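Local coordinates for sugar kinase (Agrobacterium tumefaciens, PDB 2RBC), which probably transfers a phosphate group from ATP to a sugar or related carbohydrate, as a putative ribokinase of the pfkB family, at residues T96-L99 and R100-E104; R148-P152 and E153-L157; I207-E211 and P212-R216. All coordinates share one frame; numbering follows the deposited sequence.

All three contacts are local, made between residues three to five apart where a helix runs on or begins. Contact 1 lies within helix 93-104 and is partly buried: Ile98 and Leu102 pack on strands of both sheets, and Arg97 makes a salt bridge to the second subunit. Contact 2, at the surface, starts the short helix 152-155 with a polar capping box beside a bound ethanediol. Contact 3, partly buried like contact 1, starts helix 211-218 straight from a strand of the large sheet, with a serine cap and a phenylalanine in the interior. Contacts 1 and 3 lie on opposite sides of the chain's centre, their centres about 30 Å apart, and no two contacts touch.

Contact 1: residues T96-L99 and R100-E104; sequences TRIL and RDLSE
Ile98 and Leu102, one helical turn apart, lie side by side and point the same way, Ile98 CG2 meeting Leu102 CD1 at 3.8 Å. Both side chains belong to the tightly packed face of helix 93-104: Ile98 rests on Val89 and Leu40, and Leu102 on Leu85 and Ala65, so the pair packs against strands of both sheets. One residue on, the bonding is polar: Leu99 O takes two donors from one residue, Ser103 N at 3.0 Å and Ser103 OG at 2.6 Å, which reach it from opposite faces of its carbonyl plane. The hydroxyl is folded back there by a chi1 of 36°, and the serine uses a main-chain carbonyl of its own helix. Backbone bonds from Arg100 N to Thr96 O, Asp101 N to Arg97 O and Leu102 N to Ile98 O keep the turns regular. Asp101 leaves the helix with CG anti to its backbone N (chi1 -177°), and its OD2 accepts from Ala65 N, joining the helix to strand 60-66. The outer side is looser. Arg100 and Glu104 are exposed, and their ion pair is long, Arg100 NE to Glu104 OE2 3.6 Å, with the oxygen well out of the guanidinium plane, a meeting of charges alone. Arg97 reaches further, bonding Gln63 and making a salt bridge to Glu93 of the second subunit. One face apolar and packed, the other charged, part toward solvent and part toward the second subunit: this is an amphipathic helix, here the connection of a beta-alpha-beta unit between parallel strands 82-90 and 107-108.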
loop_
_atom_site.group_PDB
_atom_site.type_symbol
_atom_site.label_atom_id
_atom_site.label_comp_id
_atom_site.label_asym_id
_atom_site.label_seq_id
_atom_site.Cartn_x
_atom_site.Cartn_y
_atom_site.Cartn_z
ATOM N N THR A 96 4.912 13.920 -0.528
ATOM C CA THR A 96 4.283 14.894 -1.413
ATOM C C THR A 96 2.782 14.635 -1.421
ATOM O O THR A 96 1.947 15.532 -1.352
ATOM C CB THR A 96 4.894 14.797 -2.828
ATOM O OG1 THR A 96 6.304 15.055 -2.742
ATOM C CG2 THR A 96 4.252 15.794 -3.804
ATOM N N ARG A 97 2.445 13.369 -1.453
ATOM C CA ARG A 97 1.069 12.987 -1.495
ATOM C C ARG A 97 0.310 13.233 -0.190
ATOM O O ARG A 97 -0.855 13.656 -0.203
ATOM C CB ARG A 97 1.055 11.540 -1.829
ATOM C CG ARG A 97 -0.270 11.020 -2.028
ATOM C CD ARG A 97 -0.252 9.867 -2.990
ATOM N NE ARG A 97 -1.643 9.510 -3.194
ATOM C CZ ARG A 97 -2.062 8.346 -3.639
ATOM N NH1 ARG A 97 -1.192 7.408 -3.950
ATOM N NH2 ARG A 97 -3.355 8.156 -3.769
ATOM N N ILE A 98 0.967 12.957 0.936
ATOM C CA ILE A 98 0.408 13.251 2.242
ATOM C C ILE A 98 0.139 14.752 2.374
ATOM O O ILE A 98 -0.942 15.172 2.802
ATOM C CB ILE A 98 1.369 12.754 3.389
ATOM C CG1 ILE A 98 1.417 11.224 3.406
ATOM C CG2 ILE A 98 0.938 13.273 4.751
ATOM C CD1 ILE A 98 2.481 10.645 4.356
ATOM N N LEU A 99 1.134 15.561 2.046
ATOM C CA LEU A 99 0.965 17.006 2.158
ATOM C C LEU A 99 -0.182 17.529 1.284
ATOM O O LEU A 99 -0.973 18.398 1.705
ATOM C CB LEU A 99 2.263 17.738 1.822
ATOM C CG LEU A 99 3.436 17.476 2.766
ATOM C CD1 LEU A 99 4.758 17.984 2.211
ATOM C CD2 LEU A 99 3.162 18.025 4.165
ATOM N N ARG A 100 -0.252 17.037 0.053
ATOM C CA ARG A 100 -1.284 17.465 -0.870
ATOM C C ARG A 100 -2.671 17.074 -0.403
ATOM O O ARG A 100 -3.575 17.898 -0.420
ATOM C CB ARG A 100 -0.985 16.951 -2.279
ATOM C CG ARG A 100 -2.134 17.076 -3.256
ATOM C CD ARG A 100 -1.656 16.833 -4.658
ATOM N NE ARG A 100 -2.687 16.188 -5.459
ATOM C CZ ARG A 100 -2.537 15.783 -6.735
ATOM N NH1 ARG A 100 -3.555 15.177 -7.355
ATOM N NH2 ARG A 100 -1.389 15.967 -7.401
ATOM N N ASP A 101 -2.841 15.842 0.040
ATOM C CA ASP A 101 -4.147 15.388 0.500
ATOM C C ASP A 101 -4.597 16.202 1.726
ATOM O O ASP A 101 -5.721 16.737 1.779
ATOM C CB ASP A 101 -4.107 13.873 0.799
ATOM C CG ASP A 101 -5.494 13.301 1.233
ATOM O OD1 ASP A 101 -6.526 13.994 1.112
ATOM O OD2 ASP A 101 -5.588 12.169 1.711
ATOM N N LEU A 102 -3.715 16.305 2.714
ATOM C CA LEU A 102 -4.069 17.035 3.924
ATOM C C LEU A 102 -4.420 18.517 3.642
ATOM O O LEU A 102 -5.430 19.012 4.119
ATOM C CB LEU A 102 -2.985 16.853 4.991
ATOM C CG LEU A 102 -2.834 15.405 5.527
ATOM C CD1 LEU A 102 -1.683 15.311 6.498
ATOM C CD2 LEU A 102 -4.146 14.840 6.157
ATOM N N SER A 103 -3.646 19.231 2.831
ATOM C CA SER A 103 -4.045 20.611 2.559
ATOM C C SER A 103 -5.280 20.728 1.683
ATOM O O SER A 103 -6.019 21.676 1.831
ATOM C CB SER A 103 -2.928 21.441 1.975
ATOM O OG SER A 103 -2.192 20.643 1.136
ATOM N N GLU A 104 -5.493 19.801 0.756
ATOM C CA GLU A 104 -6.747 19.786 0.017
ATOM C C GLU A 104 -7.947 19.407 0.896
ATOM O O GLU A 104 -9.075 19.672 0.533
ATOM C CB GLU A 104 -6.634 18.861 -1.200
ATOM C CG GLU A 104 -5.714 19.438 -2.252
ATOM C CD GLU A 104 -5.549 18.520 -3.468
ATOM O OE1 GLU A 104 -6.168 17.424 -3.486
ATOM O OE2 GLU A 104 -4.812 18.906 -4.411
#

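Contact 2: residues R148-P152 and E153-L157; sequences RACTP and EDIAL. With EDO (1,2-ethanediol), chain I.
A chi1 of 72° sets Thr151 OG1 between its own backbone N and carbonyl carbon, while Asp154 has CG anti to its carbonyl carbon (chi1 -65°), and these two turns bring each side chain to the other's main-chain N-H. Thr151 OG1 accepts from Asp154 N at 3.0 Å; in return Asp154 OD2 accepts from Thr151 N at 3.2 Å. The second bond is nearly straight at the hydrogen, yet the donor comes from above the carboxylate plane. The side chains cross obliquely, with Thr151 OG1 3.1 Å from Asp154 CG. Asp154 OD2 also takes a bond from O1 of an ethanediol, probably from the crystallisation liquor, at 2.8 Å, and the diol carbons lie against Thr151 CG2. Arg148 NH2 lies 4.2 Å from Asp154 OD2, beyond a salt bridge, though its charge may still steady the carboxylate. The same NH2 bonds Ala149 O at 2.6 Å, close to the guanidinium plane, and Trp86 makes a cation-pi contact with Arg148. Behind the polar groups, Cys150 SG meets Ile155 CG1 at 3.9 Å, and both side chains pack on helix 168-180. Backbone bonds from Ile155 N to Thr151 O and from Ala156 N to Pro152 O carry the turn onward. With Thr151 as N-cap and Asp154 three residues on, the reciprocal pair is a capping box that starts helix 152-155.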
loop_
_atom_site.group_PDB
_atom_site.type_symbol
_atom_site.label_atom_id
_atom_site.label_comp_id
_atom_site.label_asym_id
_atom_site.label_seq_id
_atom_site.Cartn_x
_atom_site.Cartn_y
_atom_site.Cartn_z
ATOM N N ARG A 148 12.051 20.207 16.317
ATOM C CA ARG A 148 11.240 21.181 15.601
ATOM C C ARG A 148 10.918 22.375 16.511
ATOM O O ARG A 148 10.550 22.170 17.644
ATOM C CB ARG A 148 9.994 20.483 15.152
ATOM C CG ARG A 148 9.213 21.269 14.130
ATOM C CD ARG A 148 8.013 21.851 14.720
ATOM N NE ARG A 148 7.196 22.476 13.695
ATOM C CZ ARG A 148 6.951 23.773 13.595
ATOM N NH1 ARG A 148 6.194 24.224 12.609
ATOM N NH2 ARG A 148 7.424 24.621 14.456
ATOM N N ALA A 149 11.024 23.608 16.019
ATOM C CA ALA A 149 10.893 24.788 16.876
ATOM C C ALA A 149 9.496 24.952 17.426
ATOM O O ALA A 149 8.516 24.670 16.762
ATOM C CB ALA A 149 11.313 26.066 16.139
ATOM N N CYS A 150 9.403 25.409 18.658
ATOM C CA CYS A 150 8.115 25.604 19.295
ATOM C C CYS A 150 8.180 26.809 20.228
ATOM O O CYS A 150 8.411 26.664 21.430
ATOM C CB CYS A 150 7.728 24.345 20.050
ATOM S SG CYS A 150 6.125 24.467 20.837
ATOM N N THR A 151 7.977 27.998 19.684
ATOM C CA THR A 151 8.143 29.203 20.469
ATOM C C THR A 151 6.791 29.655 21.016
ATOM O O THR A 151 5.748 29.350 20.428
ATOM C CB THR A 151 8.750 30.293 19.614
ATOM O OG1 THR A 151 7.779 30.769 18.683
ATOM C CG2 THR A 151 9.977 29.760 18.855
ATOM N N PRO A 152 6.782 30.386 22.142
ATOM C CA PRO A 152 5.502 30.970 22.587
ATOM C C PRO A 152 4.830 31.869 21.547
ATOM O O PRO A 152 3.612 31.892 21.467
ATOM C CB PRO A 152 5.884 31.759 23.838
ATOM C CG PRO A 152 7.134 31.106 24.329
ATOM C CD PRO A 152 7.874 30.677 23.083
ATOM N N GLU A 153 5.597 32.576 20.735
ATOM C CA GLU A 153 5.011 33.369 19.657
ATOM C C GLU A 153 4.296 32.497 18.588
ATOM O O GLU A 153 3.221 32.885 18.117
ATOM C CB GLU A 153 6.074 34.297 19.033
ATOM C CG GLU A 153 6.459 35.505 19.931
ATOM C CD GLU A 153 7.424 36.496 19.233
ATOM O OE1 GLU A 153 7.912 36.137 18.126
ATOM O OE2 GLU A 153 7.701 37.617 19.774
ATOM N N ASP A 154 4.879 31.341 18.215
ATOM C CA ASP A 154 4.209 30.334 17.389
ATOM C C ASP A 154 2.860 29.913 18.002
ATOM O O ASP A 154 1.840 29.877 17.311
ATOM C CB ASP A 154 5.037 29.030 17.207
ATOM C CG ASP A 154 6.357 29.217 16.421
ATOM O OD1 ASP A 154 6.491 30.274 15.738
ATOM O OD2 ASP A 154 7.253 28.286 16.532
ATOM N N ILE A 155 2.869 29.547 19.276
ATOM C CA ILE A 155 1.708 28.922 19.896
ATOM C C ILE A 155 0.613 29.939 20.216
ATOM O O ILE A 155 -0.566 29.594 20.262
ATOM C CB ILE A 155 2.131 28.124 21.152
ATOM C CG1 ILE A 155 3.091 26.979 20.749
ATOM C CG2 ILE A 155 0.918 27.566 21.917
ATOM C CD1 ILE A 155 2.461 25.904 19.809
ATOM N N ALA A 156 0.997 31.202 20.417
ATOM C CA ALA A 156 0.042 32.224 20.842
ATOM C C ALA A 156 -0.983 32.473 19.757
ATOM O O ALA A 156 -2.050 33.027 20.021
ATOM C CB ALA A 156 0.772 33.561 21.216
ATOM N N LEU A 157 -0.675 32.042 18.549
ATOM C CA LEU A 157 -1.576 32.186 17.435
ATOM C C LEU A 157 -2.732 31.180 17.453
ATOM O O LEU A 157 -3.681 31.305 16.675
ATOM C CB LEU A 157 -0.780 32.047 16.135
ATOM C CG LEU A 157 0.404 33.053 15.999
ATOM C CD1 LEU A 157 0.864 33.107 14.551
ATOM C CD2 LEU A 157 0.137 34.508 16.518
HETATM C C1 EDO I . 9.816 29.915 15.464
HETATM O O1 EDO I . 9.740 28.508 15.190
HETATM C C2 EDO I . 11.248 30.377 15.765
HETATM O O2 EDO I . 12.105 29.311 16.211
#

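Contact 3: residues I207-E211 and P212-R216; sequences IVFSE and PAATR. With SO4 (sulfate ion), chain E.
Ser210, the N-cap of helix 211-218, accepts with OG from Ala213 N at 3.3 Å. Its chi1 of 60° swings the hydroxyl over the first turn of the helix, and OG is also hydrogen-bonded to Asp190 OD1, which helps hold it in place. At the next residue, Glu211 O receives both Thr215 N, at 2.9 Å and nearly along the C=O axis, and Thr215 OG1, at 2.6 Å from above the carbonyl plane. A water links the side chains of Glu211 and Thr215, donating to Glu211 OE2 and to Thr215 OG1, the latter at 2.7 Å. The backbone bond from Ala214 N to Ser210 O is close to straight. Apolar contact is made by Phe209, whose CB lies 4.0 Å from Ala214 CB; Ile207 CG2 sits over the centre of its ring, 3.4 Å above the plane, and Leu230 and Ile239 adjoin it. The charged contact is at the far end: Arg216 NH1 gives a bond to sulfate O4 at 3.2 Å, near the guanidinium plane. The short strand and helix segments run at 92° to each other, their axes 6.0 Å apart at the closest. Such chemistry implies that the abrupt turn from strand to helix is secured by polar bonds at its start and by apolar packing beneath, while the sulfate, probably from the crystallisation liquor, is held by Arg216 and by Val194 N.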
loop_
_atom_site.group_PDB
_atom_site.type_symbol
_atom_site.label_atom_id
_atom_site.label_comp_id
_atom_site.label_asym_id
_atom_site.label_seq_id
_atom_site.Cartn_x
_atom_site.Cartn_y
_atom_site.Cartn_z
ATOM N N ILE A 207 -6.721 15.507 29.234
ATOM C CA ILE A 207 -6.295 14.259 28.576
ATOM C C ILE A 207 -7.504 13.398 28.242
ATOM O O ILE A 207 -8.386 13.223 29.083
ATOM C CB ILE A 207 -5.344 13.414 29.455
ATOM C CG1 ILE A 207 -4.186 14.231 30.041
ATOM C CG2 ILE A 207 -4.861 12.182 28.679
ATOM C CD1 ILE A 207 -3.359 13.477 31.117
ATOM N N VAL A 208 -7.552 12.877 27.011
ATOM C CA VAL A 208 -8.595 11.937 26.629
ATOM C C VAL A 208 -7.853 10.678 26.301
ATOM O O VAL A 208 -7.164 10.620 25.286
ATOM C CB VAL A 208 -9.436 12.381 25.420
ATOM C CG1 VAL A 208 -10.546 11.350 25.143
ATOM C CG2 VAL A 208 -9.953 13.825 25.608
ATOM N N PHE A 209 -7.939 9.706 27.210
ATOM C CA PHE A 209 -7.318 8.397 27.018
ATOM C C PHE A 209 -8.281 7.452 26.270
ATOM O O PHE A 209 -9.497 7.509 26.468
ATOM C CB PHE A 209 -7.007 7.713 28.371
ATOM C CG PHE A 209 -5.953 8.393 29.199
ATOM C CD1 PHE A 209 -4.590 8.232 28.899
ATOM C CD2 PHE A 209 -6.310 9.119 30.350
ATOM C CE1 PHE A 209 -3.610 8.813 29.714
ATOM C CE2 PHE A 209 -5.354 9.720 31.165
ATOM C CZ PHE A 209 -3.995 9.578 30.854
ATOM N N SER A 210 -7.722 6.567 25.433
ATOM C CA SER A 210 -8.482 5.472 24.864
ATOM C C SER A 210 -8.536 4.421 25.950
ATOM O O SER A 210 -7.683 4.395 26.847
ATOM C CB SER A 210 -7.750 4.895 23.641
ATOM O OG SER A 210 -6.476 4.427 24.028
ATOM N N GLU A 211 -9.518 3.538 25.881
ATOM C CA GLU A 211 -9.576 2.467 26.863
ATOM C C GLU A 211 -8.262 1.624 26.995
ATOM O O GLU A 211 -7.747 1.380 28.099
ATOM C CB GLU A 211 -10.794 1.591 26.572
ATOM C CG GLU A 211 -10.841 0.376 27.456
ATOM C CD GLU A 211 -12.192 -0.317 27.413
ATOM O OE1 GLU A 211 -13.081 0.107 26.642
ATOM O OE2 GLU A 211 -12.330 -1.295 28.179
ATOM N N PRO A 212 -7.706 1.170 25.876
ATOM C CA PRO A 212 -6.452 0.441 25.987
ATOM C C PRO A 212 -5.298 1.210 26.626
ATOM O O PRO A 212 -4.512 0.628 27.372
ATOM C CB PRO A 212 -6.107 0.106 24.539
ATOM C CG PRO A 212 -7.281 0.335 23.774
ATOM C CD PRO A 212 -8.167 1.269 24.487
ATOM N N ALA A 213 -5.179 2.509 26.360
ATOM C CA ALA A 213 -4.088 3.289 26.964
ATOM C C ALA A 213 -4.277 3.398 28.487
ATOM O O ALA A 213 -3.342 3.186 29.275
ATOM C CB ALA A 213 -4.051 4.698 26.330
ATOM N N ALA A 214 -5.510 3.707 28.893
ATOM C CA ALA A 214 -5.849 3.834 30.300
ATOM C C ALA A 214 -5.671 2.516 31.045
ATOM O O ALA A 214 -5.234 2.512 32.203
ATOM C CB ALA A 214 -7.250 4.346 30.446
ATOM N N THR A 215 -5.999 1.412 30.373
ATOM C CA THR A 215 -5.813 0.065 30.923
ATOM C C THR A 215 -4.346 -0.162 31.224
ATOM O O THR A 215 -3.989 -0.634 32.285
ATOM C CB THR A 215 -6.310 -0.998 29.916
ATOM O OG1 THR A 215 -7.694 -0.741 29.582
ATOM C CG2 THR A 215 -6.154 -2.373 30.470
ATOM N N ARG A 216 -3.494 0.184 30.268
ATOM C CA ARG A 216 -2.081 -0.023 30.456
ATOM C C ARG A 216 -1.526 0.834 31.561
ATOM O O ARG A 216 -0.702 0.378 32.352
ATOM C CB ARG A 216 -1.290 0.270 29.175
ATOM C CG ARG A 216 0.188 -0.097 29.379
ATOM C CD ARG A 216 1.109 0.162 28.167
ATOM N NE ARG A 216 0.623 -0.454 26.935
ATOM C CZ ARG A 216 1.262 -0.392 25.764
ATOM N NH1 ARG A 216 2.424 0.249 25.652
ATOM N NH2 ARG A 216 0.729 -0.973 24.697
HETATM S S SO4 E . 5.225 -0.455 28.097
HETATM O O1 SO4 E . 4.699 -1.503 28.971
HETATM O O2 SO4 E . 6.544 -0.014 28.553
HETATM O O3 SO4 E . 5.303 -0.934 26.715
HETATM O O4 SO4 E . 4.320 0.679 28.170
HETATM O O HOH W 1 -9.713 -2.552 29.612
#